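Side-chain contacts in putative glycoside hydrolase (PDB 3GYC), which is a putative glycoside hydrolase that probably cleaves glycosidic bonds of carbohydrates, with a TIM-barrel domain resembling sugar-binding cellulases: residues Asn160-Asp165 against Leu189-Thr194; Asn182-Glu187 against Val217-Glu222. All coordinates share one frame; numbering follows the deposited sequence.

Contact 1 of 2, residues Asn160-Asp165 against Leu189-Thr194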
loop_
_atom_site.group_PDB
_atom_site.type_symbol
_atom_site.label_atom_id
_atom_site.label_comp_id
_atom_site.label_asym_id
_atom_site.label_seq_id
_atom_site.Cartn_x
_atom_site.Cartn_y
_atom_site.Cartn_z
ATOM N N ASN A 160 7.367 -0.033 1.908
ATOM C CA ASN A 160 6.301 0.947 1.983
ATOM C C ASN A 160 6.834 2.353 2.171
ATOM O O ASN A 160 7.612 2.595 3.091
ATOM C CB ASN A 160 5.400 0.653 3.172
ATOM C CG ASN A 160 4.346 1.725 3.386
ATOM O OD1 ASN A 160 3.359 1.810 2.628
ATOM N ND2 ASN A 160 4.533 2.546 4.435
ATOM N N GLU A 161 6.388 3.286 1.323
ATOM C CA GLU A 161 6.705 4.724 1.484
ATOM C C GLU A 161 8.168 5.019 1.693
ATOM O O GLU A 161 8.590 5.765 2.596
ATOM C CB GLU A 161 5.832 5.339 2.572
ATOM C CG GLU A 161 4.375 5.248 2.137
ATOM C CD GLU A 161 3.354 5.711 3.152
ATOM O OE1 GLU A 161 3.686 5.796 4.365
ATOM O OE2 GLU A 161 2.195 5.946 2.704
ATOM N N TRP A 162 8.950 4.421 0.806
ATOM C CA TRP A 162 10.383 4.657 0.773
ATOM C C TRP A 162 10.685 6.147 0.551
ATOM O O TRP A 162 10.057 6.789 -0.289
ATOM C CB TRP A 162 10.995 3.837 -0.355
ATOM C CG TRP A 162 12.519 3.944 -0.493
ATOM C CD1 TRP A 162 13.210 4.741 -1.345
ATOM C CD2 TRP A 162 13.499 3.197 0.241
ATOM N NE1 TRP A 162 14.564 4.546 -1.188
ATOM C CE2 TRP A 162 14.766 3.605 -0.217
ATOM C CE3 TRP A 162 13.424 2.226 1.249
ATOM C CZ2 TRP A 162 15.947 3.071 0.289
ATOM C CZ3 TRP A 162 14.591 1.705 1.760
ATOM C CH2 TRP A 162 15.845 2.135 1.285
ATOM N N PRO A 163 11.681 6.700 1.268
ATOM C CA PRO A 163 12.527 6.053 2.259
ATOM C C PRO A 163 12.231 6.536 3.678
ATOM O O PRO A 163 13.152 6.794 4.430
ATOM C CB PRO A 163 13.924 6.496 1.819
ATOM C CG PRO A 163 13.722 7.888 1.383
ATOM C CD PRO A 163 12.312 7.947 0.797
ATOM N N GLY A 164 10.963 6.671 4.043
ATOM C CA GLY A 164 10.595 7.155 5.391
ATOM C C GLY A 164 11.255 6.379 6.531
ATOM O O GLY A 164 11.224 5.141 6.554
ATOM N N ASP A 165 11.823 7.086 7.501
ATOM C CA ASP A 165 12.511 6.398 8.608
ATOM C C ASP A 165 11.627 5.514 9.507
ATOM O O ASP A 165 12.149 4.664 10.219
ATOM C CB ASP A 165 13.379 7.353 9.440
ATOM C CG ASP A 165 12.605 8.509 10.038
ATOM O OD1 ASP A 165 11.358 8.487 10.038
ATOM O OD2 ASP A 165 13.275 9.460 10.522
ATOM N N LEU A 189 18.201 6.500 -4.916
ATOM C CA LEU A 189 18.201 5.927 -6.256
ATOM C C LEU A 189 19.227 4.810 -6.397
ATOM O O LEU A 189 18.923 3.767 -6.978
ATOM C CB LEU A 189 18.480 7.002 -7.319
ATOM C CG LEU A 189 17.413 8.086 -7.458
ATOM C CD1 LEU A 189 17.898 9.120 -8.442
ATOM C CD2 LEU A 189 16.056 7.506 -7.861
ATOM N N ARG A 190 20.419 5.022 -5.844
ATOM C CA ARG A 190 21.506 4.052 -5.940
ATOM C C ARG A 190 21.201 2.777 -5.176
ATOM O O ARG A 190 21.478 1.678 -5.638
ATOM C CB ARG A 190 22.816 4.652 -5.421
ATOM C CG ARG A 190 24.038 3.805 -5.736
ATOM N N TRP A 191 20.680 2.932 -3.977
ATOM C CA TRP A 191 20.278 1.809 -3.158
ATOM C C TRP A 191 19.221 0.978 -3.872
ATOM O O TRP A 191 19.338 -0.241 -3.983
ATOM C CB TRP A 191 19.690 2.340 -1.846
ATOM C CG TRP A 191 19.116 1.299 -0.968
ATOM C CD1 TRP A 191 17.996 0.573 -1.193
ATOM C CD2 TRP A 191 19.603 0.902 0.314
ATOM N NE1 TRP A 191 17.771 -0.276 -0.158
ATOM C CE2 TRP A 191 18.744 -0.099 0.788
ATOM C CE3 TRP A 191 20.693 1.290 1.101
ATOM C CZ2 TRP A 191 18.911 -0.707 2.037
ATOM C CZ3 TRP A 191 20.874 0.678 2.342
ATOM C CH2 TRP A 191 19.990 -0.314 2.794
HETATM N N MSE A 192 18.148 1.638 -4.293
HETATM C CA MSE A 192 17.060 0.956 -4.971
HETATM C C MSE A 192 17.589 0.202 -6.183
HETATM O O MSE A 192 17.324 -0.985 -6.333
HETATM C CB MSE A 192 15.956 1.931 -5.392
HETATM C CG MSE A 192 15.192 2.524 -4.226
HETATM SE SE MSE A 192 13.607 3.466 -4.791
HETATM C CE MSE A 192 14.417 5.005 -5.633
ATOM N N LYS A 193 18.399 0.870 -6.996
ATOM C CA LYS A 193 18.901 0.259 -8.221
ATOM C C LYS A 193 19.697 -1.016 -7.907
ATOM O O LYS A 193 19.418 -2.067 -8.482
ATOM C CB LYS A 193 19.731 1.261 -9.036
ATOM C CG LYS A 193 19.997 0.807 -10.467
ATOM N N THR A 194 20.642 -0.939 -6.968
ATOM C CA THR A 194 21.434 -2.119 -6.573
ATOM C C THR A 194 20.591 -3.276 -6.034
ATOM O O THR A 194 20.884 -4.448 -6.346
ATOM C CB THR A 194 22.485 -1.770 -5.499
ATOM O OG1 THR A 194 23.426 -0.844 -6.050
ATOM C CG2 THR A 194 23.228 -3.019 -5.019
#
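Trp162 and Met192 mark the closest backbone approach, CA to CA 9.6 Å; no hydrogen bond crosses between the loop 160-165 and the helix segment 189-194, and the contacts that span the distance are all between side chains. Trp162 does most of the reaching. With its CG anti to the backbone N (chi1 -178°), the indole extends to the helix and splits its contacts between two residues. Its six-membered end lies over one face of Trp191, CH2 standing 3.4 Å from Trp191 NE1 and CZ2 3.6 Å from Trp191 CD1. The planes are inclined at 37°, so the pair is oblique, neither an offset stack nor T-shaped. The five-membered end meets Met192, modelled as selenomethionine: SE sits 3.7 Å from Trp162 CD1 and 39° off the normal of that ring, a Met-aromatic contact approached obliquely. Met192 CG, 3.7 Å from Trp162 NE1, extends the touch along the indole.

The eight parallel strands, in the order 5-4-3-2-1-8-7-6, are those of a (beta/alpha)8 barrel, and loop 160-165 follows its fourth strand, 153-157. Asn160-Glu161 stands where many retaining glycosidases of this fold carry their Asn-Glu pair, although a catalytic role here is only inferred. Glu161 OE2 bonds to His234 ND1, while Trp162, next in sequence, turns into the helix packing. A cis peptide precedes Pro163, whose CB lies 3.5 Å above the plane of Trp162. Both indole N-H groups have partners: Trp162 NE1 bonds to Ser188 OG, and Trp191 NE1 weakly to Tyr210 OH. Phe171 meets both indoles.

Contact 2 of 2, residues Asn182-Glu187 against Val217-Glu222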
loop_
_atom_site.group_PDB
_atom_site.type_symbol
_atom_site.label_atom_id
_atom_site.label_comp_id
_atom_site.label_asym_id
_atom_site.label_seq_id
_atom_site.Cartn_x
_atom_site.Cartn_y
_atom_site.Cartn_z
ATOM N N ASN A 182 12.017 11.634 0.395
ATOM C CA ASN A 182 12.872 12.038 -0.746
ATOM C C ASN A 182 13.544 10.885 -1.486
ATOM O O ASN A 182 14.774 10.798 -1.596
ATOM C CB ASN A 182 13.895 13.054 -0.299
ATOM C CG ASN A 182 13.252 14.251 0.296
ATOM O OD1 ASN A 182 12.063 14.478 0.096
ATOM N ND2 ASN A 182 14.004 15.008 1.060
ATOM N N TRP A 183 12.700 10.048 -2.070
ATOM C CA TRP A 183 13.145 8.849 -2.772
ATOM C C TRP A 183 14.038 9.153 -3.958
ATOM O O TRP A 183 14.845 8.329 -4.342
ATOM C CB TRP A 183 11.942 8.044 -3.247
ATOM C CG TRP A 183 11.082 8.730 -4.286
ATOM C CD1 TRP A 183 9.945 9.436 -4.063
ATOM C CD2 TRP A 183 11.305 8.767 -5.703
ATOM N NE1 TRP A 183 9.430 9.894 -5.250
ATOM C CE2 TRP A 183 10.256 9.505 -6.272
ATOM C CE3 TRP A 183 12.279 8.227 -6.542
ATOM C CZ2 TRP A 183 10.146 9.714 -7.635
ATOM C CZ3 TRP A 183 12.174 8.440 -7.895
ATOM C CH2 TRP A 183 11.116 9.181 -8.432
ATOM N N TYR A 184 13.887 10.347 -4.513
ATOM C CA TYR A 184 14.621 10.762 -5.719
ATOM C C TYR A 184 16.054 11.228 -5.488
ATOM O O TYR A 184 16.756 11.459 -6.472
ATOM C CB TYR A 184 13.852 11.864 -6.450
ATOM C CG TYR A 184 13.518 13.061 -5.565
ATOM C CD1 TYR A 184 14.412 14.114 -5.387
ATOM C CD2 TYR A 184 12.305 13.117 -4.900
ATOM C CE1 TYR A 184 14.083 15.180 -4.570
ATOM C CE2 TYR A 184 11.971 14.159 -4.111
ATOM C CZ TYR A 184 12.846 15.183 -3.940
ATOM O OH TYR A 184 12.437 16.194 -3.129
ATOM N N LYS A 185 16.485 11.385 -4.227
ATOM C CA LYS A 185 17.871 11.802 -3.937
ATOM C C LYS A 185 18.837 10.682 -4.355
ATOM O O LYS A 185 18.463 9.504 -4.344
ATOM C CB LYS A 185 18.059 12.225 -2.466
ATOM C CG LYS A 185 17.388 13.566 -2.101
ATOM C CD LYS A 185 17.845 14.121 -0.744
ATOM N N GLU A 186 20.060 11.052 -4.728
ATOM C CA GLU A 186 21.032 10.100 -5.284
ATOM C C GLU A 186 21.303 8.849 -4.446
ATOM O O GLU A 186 21.465 7.765 -5.002
ATOM C CB GLU A 186 22.372 10.800 -5.645
ATOM N N GLU A 187 21.391 8.996 -3.130
ATOM C CA GLU A 187 21.670 7.847 -2.255
ATOM C C GLU A 187 20.535 6.836 -2.315
ATOM O O GLU A 187 20.768 5.626 -2.244
ATOM C CB GLU A 187 21.851 8.263 -0.792
ATOM C CG GLU A 187 22.920 9.324 -0.521
ATOM C CD GLU A 187 22.418 10.739 -0.744
ATOM O OE1 GLU A 187 21.980 11.036 -1.881
ATOM O OE2 GLU A 187 22.493 11.554 0.217
ATOM N N VAL A 217 4.918 14.338 -7.930
ATOM C CA VAL A 217 4.981 13.204 -8.842
ATOM C C VAL A 217 5.798 13.460 -10.106
ATOM O O VAL A 217 6.193 12.510 -10.788
ATOM C CB VAL A 217 3.582 12.692 -9.149
ATOM C CG1 VAL A 217 2.959 12.183 -7.848
ATOM C CG2 VAL A 217 2.735 13.795 -9.788
ATOM N N LYS A 218 6.102 14.727 -10.401
ATOM C CA LYS A 218 6.953 15.043 -11.534
ATOM C C LYS A 218 8.388 14.530 -11.358
ATOM O O LYS A 218 9.104 14.469 -12.335
ATOM C CB LYS A 218 7.001 16.553 -11.809
ATOM C CG LYS A 218 5.657 17.161 -12.159
ATOM N N LYS A 219 8.815 14.153 -10.142
ATOM C CA LYS A 219 10.198 13.641 -9.969
ATOM C C LYS A 219 10.410 12.359 -10.741
ATOM O O LYS A 219 11.535 12.032 -11.111
ATOM C CB LYS A 219 10.552 13.302 -8.532
ATOM C CG LYS A 219 10.157 14.268 -7.510
ATOM C CD LYS A 219 10.501 15.649 -7.832
ATOM C CE LYS A 219 11.982 15.893 -7.934
ATOM N NZ LYS A 219 12.176 17.347 -7.778
ATOM N N TYR A 220 9.348 11.583 -10.908
ATOM C CA TYR A 220 9.476 10.381 -11.706
ATOM C C TYR A 220 10.064 10.756 -13.083
ATOM O O TYR A 220 10.846 10.002 -13.624
ATOM C CB TYR A 220 8.148 9.659 -11.868
ATOM C CG TYR A 220 7.604 8.915 -10.664
ATOM C CD1 TYR A 220 8.010 7.606 -10.385
ATOM C CD2 TYR A 220 6.590 9.450 -9.899
ATOM C CE1 TYR A 220 7.486 6.907 -9.345
ATOM C CE2 TYR A 220 6.045 8.744 -8.834
ATOM C CZ TYR A 220 6.491 7.470 -8.564
ATOM O OH TYR A 220 5.945 6.726 -7.524
ATOM N N GLU A 221 9.708 11.923 -13.614
ATOM C CA GLU A 221 10.233 12.387 -14.910
ATOM C C GLU A 221 11.628 13.020 -14.839
ATOM O O GLU A 221 12.406 12.960 -15.794
ATOM C CB GLU A 221 9.316 13.459 -15.503
ATOM C CG GLU A 221 7.939 13.008 -15.961
ATOM C CD GLU A 221 7.098 14.197 -16.478
ATOM O OE1 GLU A 221 7.424 15.366 -16.151
ATOM O OE2 GLU A 221 6.102 13.964 -17.207
ATOM N N GLU A 222 11.942 13.640 -13.718
ATOM C CA GLU A 222 13.200 14.367 -13.585
ATOM C C GLU A 222 14.416 13.523 -13.226
ATOM O O GLU A 222 15.521 14.030 -13.290
ATOM C CB GLU A 222 13.024 15.468 -12.540
ATOM C CG GLU A 222 11.915 16.429 -12.906
ATOM C CD GLU A 222 11.437 17.269 -11.749
ATOM O OE1 GLU A 222 12.246 17.643 -10.874
ATOM O OE2 GLU A 222 10.228 17.562 -11.723
#
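Trp183 and Tyr184 occupy the middle of a type I turn from Asn182 to Lys185, and their side chains meet Lys219 and Tyr220. Asn182 itself stays short of the segment 217-222, yet its CB packs against the face of Tyr184 opposite to Lys219. Next comes Trp183, whose CZ2 touches Lys219 CB at 3.7 Å and hangs over the centre of the Tyr220 ring, 3.9 Å above its plane. The edge of the indole faces the backbone at Tyr220, CH2 lying 3.9 Å from Tyr220 CA. The two rings are tilted by 42°, an oblique pairing.

Tyr184 has CG between the backbone N and the carbonyl carbon (chi1 55°), which sets its ring against the Lys219 chain. Bends at chi2 and chi3 fold that chain over the ring: CG is 3.6 Å from Tyr184 CD2, and CE stands 3.8 Å from the Tyr184 ring centroid, a CH-pi contact over the face. The ammonium completes a cation-pi pair, NZ being 4.5 Å from the same centroid and 18° off the ring normal. Lys219 NZ also forms a salt bridge with Glu222 OE1 at 3.1 Å, arriving from above the carboxylate plane. A serine in place of Tyr184 would probably deprive the ammonium of its aromatic partner and let the lysine methylenes swing, leaving the Glu222 bridge less firmly positioned.

Lys185 then occupies the N-cap position of helix 186-200, against whose Leu189 and Met192 Trp183 packs; Tyr220 leans on Met290 and Val293 of helix 276-297 and stacks on Tyr231 of strand 231-232.

In the fold
From the N terminus, the chain leaves strand 153-157 and enters 160-165, then passes through helix 169-172 to the turn 182-187 and straight into 189-194, where contact 1 closes a loop of 23 intervening residues. The rest of helix 186-200 and strand 208-209 follow before 217-222 comes back on the turn, closing contact 2 across 29 residues. The segments alternate, so the two closures cross rather than nest. Their centres lie 11 Å apart, and they touch directly: Met192 CE is 3.6 Å from Trp183 O, and Pro163 CD is 3.6 Å from Trp183 N. Helix 186-200 and its leading turn thus join the loop after strand 153-157 to helix 219-222.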